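Local coordinates for protein putative lipase (PDB 3BZW) that probably hydrolyses ester bonds as a GDSL-like (SGNH) lipase or acylhydrolase, possibly acting on lysophospholipids, at residues Thr60-Gly65 / Gly87-Ile92; Asp73-Ala78 / Ile151-Lys156; Val105-Trp110 / Ile195-Gln200. All coordinates share one frame; numbering follows the deposited sequence.

Interaction 1 (Thr60-Gly65 / Gly87-Ile92)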
loop_
_atom_site.group_PDB
_atom_site.type_symbol
_atom_site.label_atom_id
_atom_site.label_comp_id
_atom_site.label_asym_id
_atom_site.label_seq_id
_atom_site.Cartn_x
_atom_site.Cartn_y
_atom_site.Cartn_z
ATOM N N THR A 60 -29.107 26.189 31.042
ATOM C CA THR A 60 -29.682 27.421 30.508
ATOM C C THR A 60 -29.057 27.684 29.143
ATOM O O THR A 60 -27.840 27.802 29.019
ATOM C CB THR A 60 -29.402 28.622 31.433
ATOM O OG1 THR A 60 -30.054 28.415 32.692
ATOM C CG2 THR A 60 -29.918 29.912 30.805
ATOM N N PRO A 61 -29.888 27.782 28.098
ATOM C CA PRO A 61 -29.353 28.022 26.759
ATOM C C PRO A 61 -29.339 29.474 26.284
ATOM O O PRO A 61 -30.336 30.183 26.387
ATOM C CB PRO A 61 -30.260 27.164 25.891
ATOM C CG PRO A 61 -31.606 27.420 26.528
ATOM C CD PRO A 61 -31.313 27.398 28.031
ATOM N N PHE A 62 -28.193 29.909 25.776
ATOM C CA PHE A 62 -28.056 31.242 25.204
ATOM C C PHE A 62 -27.815 30.877 23.735
ATOM O O PHE A 62 -26.696 30.546 23.339
ATOM C CB PHE A 62 -26.849 31.976 25.798
ATOM C CG PHE A 62 -26.947 32.211 27.286
ATOM C CD1 PHE A 62 -28.135 32.657 27.864
ATOM C CD2 PHE A 62 -25.838 32.022 28.105
ATOM C CE1 PHE A 62 -28.213 32.911 29.235
ATOM C CE2 PHE A 62 -25.906 32.273 29.476
ATOM C CZ PHE A 62 -27.098 32.719 30.040
ATOM N N VAL A 63 -28.879 30.917 22.941
ATOM C CA VAL A 63 -28.810 30.519 21.536
ATOM C C VAL A 63 -28.597 31.642 20.535
ATOM O O VAL A 63 -29.348 32.618 20.502
ATOM C CB VAL A 63 -30.087 29.744 21.138
ATOM C CG1 VAL A 63 -29.962 29.218 19.720
ATOM C CG2 VAL A 63 -30.327 28.607 22.119
ATOM N N TYR A 64 -27.577 31.484 19.696
ATOM C CA TYR A 64 -27.256 32.489 18.697
ATOM C C TYR A 64 -27.302 31.964 17.269
ATOM O O TYR A 64 -27.162 32.726 16.315
ATOM C CB TYR A 64 -25.885 33.092 19.024
ATOM C CG TYR A 64 -25.958 33.924 20.278
ATOM C CD1 TYR A 64 -26.408 35.241 20.232
ATOM C CD2 TYR A 64 -25.706 33.360 21.527
ATOM C CE1 TYR A 64 -26.617 35.973 21.397
ATOM C CE2 TYR A 64 -25.911 34.084 22.700
ATOM C CZ TYR A 64 -26.371 35.387 22.626
ATOM O OH TYR A 64 -26.615 36.097 23.782
ATOM N N GLY A 65 -27.521 30.659 17.125
ATOM C CA GLY A 65 -27.592 30.077 15.797
ATOM C C GLY A 65 -28.704 30.698 14.971
ATOM O O GLY A 65 -29.803 30.939 15.468
ATOM N N GLY A 87 -20.775 37.376 31.537
ATOM C CA GLY A 87 -20.564 36.993 32.922
ATOM C C GLY A 87 -21.380 35.817 33.421
ATOM O O GLY A 87 -21.223 35.401 34.568
ATOM N N GLU A 88 -22.243 35.276 32.569
ATOM C CA GLU A 88 -23.091 34.146 32.951
ATOM C C GLU A 88 -22.694 32.822 32.301
ATOM O O GLU A 88 -22.791 31.765 32.921
ATOM C CB GLU A 88 -24.550 34.417 32.568
ATOM C CG GLU A 88 -25.132 35.724 33.066
ATOM C CD GLU A 88 -26.511 35.994 32.482
ATOM O OE1 GLU A 88 -27.451 35.224 32.778
ATOM O OE2 GLU A 88 -26.652 36.973 31.719
ATOM N N VAL A 89 -22.258 32.883 31.048
ATOM C CA VAL A 89 -21.913 31.671 30.305
ATOM C C VAL A 89 -20.787 30.828 30.906
ATOM O O VAL A 89 -19.776 31.358 31.375
ATOM C CB VAL A 89 -21.588 32.011 28.824
ATOM C CG1 VAL A 89 -20.223 32.672 28.716
ATOM C CG2 VAL A 89 -21.668 30.751 27.973
ATOM N N ASP A 90 -20.984 29.510 30.893
ATOM C CA ASP A 90 -20.012 28.557 31.430
ATOM C C ASP A 90 -19.300 27.770 30.339
ATOM O O ASP A 90 -18.124 27.442 30.467
ATOM C CB ASP A 90 -20.697 27.556 32.365
ATOM C CG ASP A 90 -21.309 28.215 33.572
ATOM O OD1 ASP A 90 -20.601 29.005 34.231
ATOM O OD2 ASP A 90 -22.492 27.937 33.864
ATOM N N ALA A 91 -20.022 27.447 29.274
ATOM C CA ALA A 91 -19.440 26.687 28.173
ATOM C C ALA A 91 -20.050 27.120 26.847
ATOM O O ALA A 91 -21.083 27.790 26.816
ATOM C CB ALA A 91 -19.659 25.193 28.396
ATOM N N ILE A 92 -19.408 26.723 25.757
ATOM C CA ILE A 92 -19.860 27.092 24.424
ATOM C C ILE A 92 -19.764 25.940 23.435
ATOM O O ILE A 92 -18.738 25.264 23.354
ATOM C CB ILE A 92 -19.012 28.255 23.869
ATOM C CG1 ILE A 92 -19.100 29.448 24.819
ATOM C CG2 ILE A 92 -19.486 28.642 22.466
ATOM C CD1 ILE A 92 -18.230 30.600 24.414
#
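F62 points its ring at E88 and V89 with the far end leading, so that CE2 and CZ do most of the touching. The ring and the glutamate side chain cross at about a right angle, and the carboxylate plane is turned 69° from that of the ring. The carboxylate therefore does not lie flat on the aromatic. CB of E88 approaches the CE2–CZ side, while its OE1 comes to F62 CZ obliquely, 3.7 Å away. The backbone of V89 takes a different position: its N lies at the ring edge, near the ring plane, 4.0 Å from F62 CE2. Beyond it, the apolar flank is completed at longer range, with F62 CD2 4.3 Å from V89 CB.

The two segments belong to a beta-alpha-beta unit of the three-layer alpha/beta/alpha fold of SGNH hydrolases. Strand 60-63, at the margin of the parallel sheet, is followed by helix 74-85, then by the turn through E88 and V89 into strand 91-95. Strand 28-33 lies between the two strands and hydrogen-bonds to the backbone of F62, so this contact passes across an intervening strand.

The phenylalanine side chain leaves its strand toward the turn, and with CG anti to the carbonyl carbon (chi1 -62°) the ring's far end reaches E88 and V89. The glutamate chain is extended beyond CG. Its strongest polar partner is H85, at the end of the preceding helix: ND1 of H85 hydrogen-bonds to E88 OE2, and the imidazole also stacks with the F62 ring. The histidine thus helps to position both residues. E88 OE1, the oxygen that approaches the aromatic, also forms a long, weak ion pair with NZ of K28.

Interaction 2 (Asp73-Ala78 / Ile151-Lys156)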
loop_
_atom_site.group_PDB
_atom_site.type_symbol
_atom_site.label_atom_id
_atom_site.label_comp_id
_atom_site.label_asym_id
_atom_site.label_seq_id
_atom_site.Cartn_x
_atom_site.Cartn_y
_atom_site.Cartn_z
ATOM N N ASP A 73 -19.648 33.542 10.397
ATOM C CA ASP A 73 -20.510 34.233 11.349
ATOM C C ASP A 73 -20.213 33.856 12.804
ATOM O O ASP A 73 -20.849 34.371 13.723
ATOM C CB ASP A 73 -21.981 33.934 11.018
ATOM C CG ASP A 73 -22.948 34.913 11.675
ATOM O OD1 ASP A 73 -22.730 36.141 11.553
ATOM O OD2 ASP A 73 -23.931 34.455 12.301
ATOM N N VAL A 74 -19.241 32.972 13.015
ATOM C CA VAL A 74 -18.894 32.542 14.370
ATOM C C VAL A 74 -18.412 33.689 15.264
ATOM O O VAL A 74 -18.823 33.789 16.417
ATOM C CB VAL A 74 -17.843 31.406 14.342
ATOM C CG1 VAL A 74 -17.305 31.137 15.751
ATOM C CG2 VAL A 74 -18.488 30.136 13.785
ATOM N N PRO A 75 -17.526 34.563 14.753
ATOM C CA PRO A 75 -17.055 35.677 15.582
ATOM C C PRO A 75 -18.204 36.587 16.035
ATOM O O PRO A 75 -18.264 36.989 17.196
ATOM C CB PRO A 75 -16.073 36.400 14.660
ATOM C CG PRO A 75 -15.478 35.264 13.880
ATOM C CD PRO A 75 -16.709 34.445 13.529
ATOM N N ARG A 76 -19.109 36.911 15.114
ATOM C CA ARG A 76 -20.242 37.779 15.434
ATOM C C ARG A 76 -21.135 37.156 16.501
ATOM O O ARG A 76 -21.588 37.840 17.420
ATOM C CB ARG A 76 -21.088 38.056 14.193
ATOM C CG ARG A 76 -22.259 39.002 14.453
ATOM C CD ARG A 76 -23.272 38.970 13.312
ATOM N NE ARG A 76 -24.027 37.717 13.294
ATOM C CZ ARG A 76 -24.999 37.415 14.150
ATOM N NH1 ARG A 76 -25.349 38.277 15.097
ATOM N NH2 ARG A 76 -25.612 36.244 14.070
ATOM N N GLN A 77 -21.402 35.860 16.373
ATOM C CA GLN A 77 -22.240 35.188 17.355
ATOM C C GLN A 77 -21.520 35.112 18.701
ATOM O O GLN A 77 -22.140 35.269 19.750
ATOM C CB GLN A 77 -22.621 33.784 16.867
ATOM C CG GLN A 77 -23.700 33.782 15.774
ATOM C CD GLN A 77 -24.137 32.377 15.380
ATOM O OE1 GLN A 77 -24.233 31.486 16.226
ATOM N NE2 GLN A 77 -24.428 32.180 14.094
ATOM N N ALA A 78 -20.211 34.880 18.670
ATOM C CA ALA A 78 -19.431 34.798 19.903
ATOM C C ALA A 78 -19.410 36.162 20.586
ATOM O O ALA A 78 -19.512 36.259 21.808
ATOM C CB ALA A 78 -18.007 34.343 19.598
ATOM N N ILE A 151 -12.005 30.220 15.707
ATOM C CA ILE A 151 -11.451 29.664 16.931
ATOM C C ILE A 151 -10.593 30.705 17.653
ATOM O O ILE A 151 -10.556 30.742 18.883
ATOM C CB ILE A 151 -10.641 28.379 16.646
ATOM C CG1 ILE A 151 -11.589 27.293 16.109
ATOM C CG2 ILE A 151 -9.971 27.882 17.919
ATOM C CD1 ILE A 151 -10.924 25.962 15.807
ATOM N N THR A 152 -9.916 31.559 16.892
ATOM C CA THR A 152 -9.098 32.608 17.489
ATOM C C THR A 152 -9.977 33.520 18.343
ATOM O O THR A 152 -9.671 33.788 19.508
ATOM C CB THR A 152 -8.400 33.454 16.401
ATOM O OG1 THR A 152 -7.359 32.679 15.795
ATOM C CG2 THR A 152 -7.806 34.728 17.001
ATOM N N GLN A 153 -11.077 33.985 17.758
ATOM C CA GLN A 153 -12.004 34.871 18.454
ATOM C C GLN A 153 -12.673 34.178 19.638
ATOM O O GLN A 153 -12.886 34.792 20.683
ATOM C CB GLN A 153 -13.058 35.397 17.476
ATOM C CG GLN A 153 -12.460 36.278 16.383
ATOM C CD GLN A 153 -11.732 37.488 16.953
ATOM O OE1 GLN A 153 -10.722 37.937 16.407
ATOM N NE2 GLN A 153 -12.248 38.024 18.051
ATOM N N LEU A 154 -13.006 32.901 19.482
ATOM C CA LEU A 154 -13.628 32.164 20.577
ATOM C C LEU A 154 -12.679 32.097 21.773
ATOM O O LEU A 154 -13.090 32.306 22.915
ATOM C CB LEU A 154 -13.999 30.745 20.128
ATOM C CG LEU A 154 -15.275 30.623 19.285
ATOM C CD1 LEU A 154 -15.336 29.260 18.608
ATOM C CD2 LEU A 154 -16.488 30.839 20.184
ATOM N N LYS A 155 -11.407 31.810 21.506
ATOM C CA LYS A 155 -10.414 31.708 22.569
ATOM C C LYS A 155 -10.053 33.072 23.149
ATOM O O LYS A 155 -9.760 33.188 24.335
ATOM C CB LYS A 155 -9.157 30.990 22.058
ATOM C CG LYS A 155 -9.343 29.480 21.893
ATOM C CD LYS A 155 -8.072 28.810 21.381
ATOM C CE LYS A 155 -8.233 27.303 21.289
ATOM N NZ LYS A 155 -8.284 26.645 22.632
ATOM N N LYS A 156 -10.078 34.104 22.314
ATOM C CA LYS A 156 -9.769 35.456 22.774
ATOM C C LYS A 156 -10.868 35.981 23.701
ATOM O O LYS A 156 -10.586 36.634 24.707
ATOM C CB LYS A 156 -9.622 36.407 21.581
ATOM C CG LYS A 156 -8.282 36.331 20.863
ATOM C CD LYS A 156 -8.295 37.191 19.605
ATOM C CE LYS A 156 -6.997 37.961 19.432
ATOM N NZ LYS A 156 -6.812 38.970 20.518
#
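L154 sets its two methyls against two residues one helical turn apart, and this fork is the close-packed part of the contact. CD1 of L154 rests 3.9 Å from V74 CG1, and CD2 lies at the same 3.9 Å from A78 CB. The leucine and valine side chains cross at about a right angle, and the small alanine lets the second methyl come close to the neighbouring helix. For V74 the first torsion matters: CG1 is anti to the backbone N (chi1 170°), which turns that methyl toward the leucine. I32 of the central sheet also touches L154, so the fork is buried between helix and strand.

The other flank is more open. Here P75 meets Q153 through aliphatic carbon, with P75 CB and Q153 CG 4.0 Å apart and the two side chains again crossing steeply. Both residues keep some solvent exposure. Farther round helix 143-157, K156 forms a salt bridge with E228 of a second subunit.

Helices 74-85 and 143-157 run nearly parallel here, their local axes 18° apart and 9.0 Å at closest approach, as neighbours on one side of the SGNH hydrolase sheet. On 73-78 the charged groups lie away from this interface. R76 grips D73 side-on, its NE 2.7 Å from D73 OD1 and its NH2 bonded to D73 OD2. That second oxygen also accepts a nearly straight bond from Q77 NE2 (172°) and a salt bridge from R69. Q77 OE1 in turn receives the N-H of G33, which opens the family's Gly-Asp-Ser motif.

With no hydrogen bond or salt bridge joining the two segments, their fit depends on the shapes of hydrocarbon surfaces, whereas directional bonds hold the polar side chains at the start of helix 74-85.

Interaction 3 (Val105-Trp110 / Ile195-Gln200)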
loop_
_atom_site.group_PDB
_atom_site.type_symbol
_atom_site.label_atom_id
_atom_site.label_comp_id
_atom_site.label_asym_id
_atom_site.label_seq_id
_atom_site.Cartn_x
_atom_site.Cartn_y
_atom_site.Cartn_z
ATOM N N VAL A 105 -17.970 27.153 -0.315
ATOM C CA VAL A 105 -16.859 27.915 0.251
ATOM C C VAL A 105 -15.588 27.086 0.068
ATOM O O VAL A 105 -15.481 25.986 0.607
ATOM C CB VAL A 105 -17.058 28.170 1.776
ATOM C CG1 VAL A 105 -15.843 28.893 2.344
ATOM C CG2 VAL A 105 -18.318 28.985 2.015
ATOM N N PRO A 106 -14.607 27.601 -0.691
ATOM C CA PRO A 106 -13.366 26.848 -0.900
ATOM C C PRO A 106 -12.718 26.474 0.431
ATOM O O PRO A 106 -12.702 27.274 1.369
ATOM C CB PRO A 106 -12.507 27.815 -1.713
ATOM C CG PRO A 106 -13.529 28.601 -2.482
ATOM C CD PRO A 106 -14.575 28.877 -1.428
ATOM N N ILE A 107 -12.191 25.257 0.510
ATOM C CA ILE A 107 -11.551 24.764 1.728
ATOM C C ILE A 107 -10.335 25.610 2.100
ATOM O O ILE A 107 -10.158 25.988 3.263
ATOM C CB ILE A 107 -11.132 23.284 1.563
ATOM C CG1 ILE A 107 -12.382 22.406 1.448
ATOM C CG2 ILE A 107 -10.268 22.844 2.745
ATOM C CD1 ILE A 107 -13.259 22.386 2.696
ATOM N N GLY A 108 -9.500 25.907 1.111
ATOM C CA GLY A 108 -8.327 26.728 1.356
ATOM C C GLY A 108 -7.151 26.032 2.016
ATOM O O GLY A 108 -6.946 24.829 1.844
ATOM N N GLU A 109 -6.386 26.802 2.788
ATOM C CA GLU A 109 -5.200 26.298 3.469
ATOM C C GLU A 109 -5.162 26.781 4.920
ATOM O O GLU A 109 -5.649 27.864 5.230
ATOM C CB GLU A 109 -3.939 26.795 2.752
ATOM C CG GLU A 109 -3.889 26.519 1.253
ATOM C CD GLU A 109 -3.614 25.062 0.920
ATOM O OE1 GLU A 109 -3.285 24.281 1.841
ATOM O OE2 GLU A 109 -3.713 24.705 -0.276
ATOM N N TRP A 110 -4.558 25.985 5.797
ATOM C CA TRP A 110 -4.460 26.342 7.213
ATOM C C TRP A 110 -3.409 27.414 7.503
ATOM O O TRP A 110 -3.661 28.354 8.260
ATOM C CB TRP A 110 -4.118 25.109 8.060
ATOM C CG TRP A 110 -5.180 24.047 8.120
ATOM C CD1 TRP A 110 -5.102 22.779 7.616
ATOM C CD2 TRP A 110 -6.449 24.138 8.783
ATOM N NE1 TRP A 110 -6.241 22.073 7.930
ATOM C CE2 TRP A 110 -7.084 22.882 8.644
ATOM C CE3 TRP A 110 -7.110 25.158 9.483
ATOM C CZ2 TRP A 110 -8.350 22.617 9.182
ATOM C CZ3 TRP A 110 -8.372 24.894 10.019
ATOM C CH2 TRP A 110 -8.976 23.632 9.864
ATOM N N ILE A 195 -19.196 16.973 1.150
ATOM C CA ILE A 195 -19.439 17.439 2.512
ATOM C C ILE A 195 -18.293 16.988 3.424
ATOM O O ILE A 195 -17.972 17.653 4.411
ATOM C CB ILE A 195 -20.799 16.886 3.040
ATOM C CG1 ILE A 195 -21.067 17.380 4.463
ATOM C CG2 ILE A 195 -20.792 15.367 3.005
ATOM C CD1 ILE A 195 -21.272 18.886 4.580
ATOM N N ASP A 196 -17.673 15.861 3.065
ATOM C CA ASP A 196 -16.555 15.276 3.816
ATOM C C ASP A 196 -15.476 16.287 4.201
ATOM O O ASP A 196 -14.997 16.302 5.333
ATOM C CB ASP A 196 -15.874 14.182 2.985
ATOM C CG ASP A 196 -16.829 13.104 2.530
ATOM O OD1 ASP A 196 -18.042 13.378 2.414
ATOM O OD2 ASP A 196 -16.353 11.979 2.268
ATOM N N ALA A 197 -15.076 17.108 3.236
ATOM C CA ALA A 197 -14.032 18.103 3.457
ATOM C C ALA A 197 -14.376 19.080 4.572
ATOM O O ALA A 197 -13.501 19.508 5.324
ATOM C CB ALA A 197 -13.766 18.868 2.166
ATOM N N TYR A 198 -15.654 19.425 4.679
ATOM C CA TYR A 198 -16.104 20.371 5.687
ATOM C C TYR A 198 -16.224 19.723 7.059
ATOM O O TYR A 198 -16.131 20.395 8.075
ATOM C CB TYR A 198 -17.427 20.994 5.236
ATOM C CG TYR A 198 -17.276 21.712 3.913
ATOM C CD1 TYR A 198 -16.965 23.076 3.862
ATOM C CD2 TYR A 198 -17.339 21.006 2.709
ATOM C CE1 TYR A 198 -16.711 23.715 2.644
ATOM C CE2 TYR A 198 -17.088 21.634 1.488
ATOM C CZ TYR A 198 -16.770 22.983 1.463
ATOM O OH TYR A 198 -16.485 23.588 0.260
ATOM N N VAL A 199 -16.414 18.409 7.078
ATOM C CA VAL A 199 -16.502 17.663 8.323
ATOM C C VAL A 199 -15.076 17.449 8.847
ATOM O O VAL A 199 -14.773 17.712 10.014
ATOM C CB VAL A 199 -17.173 16.284 8.085
ATOM C CG1 VAL A 199 -17.057 15.417 9.324
ATOM C CG2 VAL A 199 -18.637 16.484 7.715
ATOM N N GLN A 200 -14.197 16.994 7.962
ATOM C CA GLN A 200 -12.813 16.721 8.333
ATOM C C GLN A 200 -12.018 17.936 8.805
ATOM O O GLN A 200 -11.200 17.820 9.718
ATOM C CB GLN A 200 -12.091 16.031 7.176
ATOM C CG GLN A 200 -12.646 14.637 6.845
ATOM C CD GLN A 200 -12.683 13.705 8.049
ATOM O OE1 GLN A 200 -11.698 13.571 8.777
ATOM N NE2 GLN A 200 -13.823 13.046 8.257
#
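A197 and Y198, early in helix 195-210, receive I107 and V105 from the loop that joins helix 98-102 to the long hairpin of strands 111-122 and 127-136. In this SGNH hydrolase fold the loop follows a Gly-Thr-Asn-Asp sequence, a block whose asparagine helps form the oxyanion hole in relatives.

Read along the helix, D196 faces elsewhere and makes a salt bridge with R134 of a fourth subunit. At A197 the contact itself begins: its CB is 3.6 Å from I107 CD1, close packing made possible by the small side chain.

Y198 comes next and carries both the apolar and the polar part. Over one face of its ring sits I107 CD1, 3.8 Å from the centroid and 14° off the normal, a CH-pi contact. The isoleucine reaches there because CG1 is anti to its carbonyl carbon (chi1 -67°) and a second bend at chi2 carries the terminal methyl over the ring. Y143, from helix 143-157, packs edge-to-face with the same tyrosine and also touches I107.

At the end of the ring, the phenol hydroxyl donates a hydrogen bond to V105 O and is also hydrogen-bonded to N189 ND2. A phenylalanine here would probably keep the methyl over its face but leave the carbonyl of V105 and the amide of N189 without this shared partner, weakening the tie between this end of the loop and the helix.

Although V105 O lies near the plane of the aromatic ring, Y198 OH approaches that oxygen from above the carbonyl plane, 41° out of it, over 2.6 Å.

How the interactions relate
The three contacts trace a path from the edge strand of the parallel sheet to the base of the hairpin. Interactions 1 and 2 have centres 13 Å apart and touch where Y64 O lies 3.2 Å from Q77 OE1. Helix 74-85 connects strands 60-63 and 91-95 of interaction 1, so the two alternate along the chain. Interactions 2 and 3 also alternate, centres 18 Å and nearest atoms about 6 Å apart; helix 143-157 supplies 151-156 and, through Y143 and R144, touches interaction 3. Interactions 1 and 3 follow in series, centres 27 Å apart on opposite sides of the chain's centre. Generally in such domains, apolar contacts join segments distant in sequence, with polar bonds beside them.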